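Local coordinates for protein class I SAM-dependent methyltransferase (Silicibacter pomeroyi DSS-3, PDB 3CVO) that has no established function but, as a Rossmann-fold member of the class I methyltransferase family, probably binds S-adenosylmethionine and may transfer its methyl group, at residues 189-192 against 193-196. Sequence-based numbering, arbitrary orientation.
Sequences PGSL and MQLI
L195 N donates to S191 O at 2.8 Å, almost head-on to the carbonyl, and I196 N donates to L192 O at 2.9 Å, its nitrogen tilted 24° from the carbonyl plane. These two i to i+4 backbone bonds lie where the 3-10 turn at 189-191 passes into helix 192-199. The CG1 methylene of I196 rests against the same carbonyl that its own nitrogen bonds, 3.1 Å from L192 O.

Water does the work one residue earlier. One water donates to G190 O and accepts from Q194 N, the water lying 3.0 Å from that nitrogen; a second, held by M193 N, gives G190 O a weaker bond. The N-H groups of M193 and Q194 thus each donate to a water that in turn donates to G190 O. A third water links the side chains: S191 OG donates to it, and it donates to Q194 OE1 at 2.7 Å, bridging two oxygens that are themselves 4.0 Å apart. Q194 has its CG anti to the backbone N (chi1 155°) and runs extended from there, which brings OE1 back beside S191 while NE2 bonds Q163.

Apolar contact is slight: L192 CD2 and L195 CD2 meet at 4.4 Å. L195 turns to L138 and F142 of helix 133-143, whereas L192 packs on I187 of the second subunit. The start of this C-terminal helix is therefore a partly hydrated turn, with its leucines committed to the fold and the dimer.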
# COMPACT_ATOMS: atom_id res chain seq x y z
N PRO A 189 8.06 -0.13 -7.63
CA PRO A 189 6.77 -0.85 -7.71
C PRO A 189 6.82 -2.27 -7.15
O PRO A 189 5.82 -2.80 -6.65
CB PRO A 189 6.48 -0.87 -9.21
CG PRO A 189 7.31 0.16 -9.80
CD PRO A 189 8.48 0.42 -8.93
N GLY A 190 8.00 -2.87 -7.22
CA GLY A 190 8.18 -4.25 -6.77
C GLY A 190 8.18 -4.36 -5.26
O GLY A 190 8.14 -5.46 -4.70
N SER A 191 8.17 -3.19 -4.61
CA SER A 191 8.24 -3.08 -3.13
C SER A 191 6.89 -2.89 -2.51
O SER A 191 6.76 -2.81 -1.30
CB SER A 191 9.10 -1.89 -2.70
OG SER A 191 10.46 -2.22 -2.99
N LEU A 192 5.88 -2.85 -3.36
CA LEU A 192 4.57 -2.50 -2.90
C LEU A 192 4.01 -3.48 -1.87
O LEU A 192 3.41 -3.04 -0.87
CB LEU A 192 3.61 -2.32 -4.05
CG LEU A 192 3.65 -0.95 -4.69
CD1 LEU A 192 2.76 -0.97 -5.98
CD2 LEU A 192 3.20 0.13 -3.65
N MSE A 193 4.17 -4.78 -2.09
CA MSE A 193 3.65 -5.78 -1.12
C MSE A 193 4.33 -5.59 0.22
O MSE A 193 3.68 -5.58 1.26
CB MSE A 193 3.85 -7.21 -1.58
CG MSE A 193 2.89 -7.68 -2.74
SE MSE A 193 3.24 -9.45 -3.30
CE MSE A 193 4.83 -9.12 -4.37
N GLN A 194 5.62 -5.34 0.19
CA GLN A 194 6.40 -5.16 1.46
C GLN A 194 5.99 -3.89 2.14
O GLN A 194 5.75 -3.84 3.35
CB GLN A 194 7.91 -5.15 1.19
CG GLN A 194 8.70 -4.37 2.29
CD GLN A 194 10.06 -3.80 1.81
OE1 GLN A 194 10.40 -3.86 0.61
NE2 GLN A 194 10.84 -3.25 2.76
N LEU A 195 5.85 -2.85 1.36
CA LEU A 195 5.47 -1.53 1.84
C LEU A 195 4.10 -1.57 2.51
O LEU A 195 3.92 -1.09 3.62
CB LEU A 195 5.49 -0.50 0.69
CG LEU A 195 4.98 0.91 0.99
CD1 LEU A 195 5.64 1.45 2.27
CD2 LEU A 195 5.27 1.83 -0.20
N ILE A 196 3.14 -2.23 1.86
CA ILE A 196 1.79 -2.37 2.43
C ILE A 196 1.83 -3.08 3.80
O ILE A 196 1.15 -2.70 4.76
CB ILE A 196 0.81 -3.03 1.44
CG1 ILE A 196 0.65 -2.11 0.23
CG2 ILE A 196 -0.56 -3.33 2.12
CD1 ILE A 196 -0.21 -2.69 -0.91
O HOH W 1 5.03 -5.72 -4.82
O HOH W 2 7.41 -6.32 -2.04
O HOH W 3 12.40 -3.10 -1.08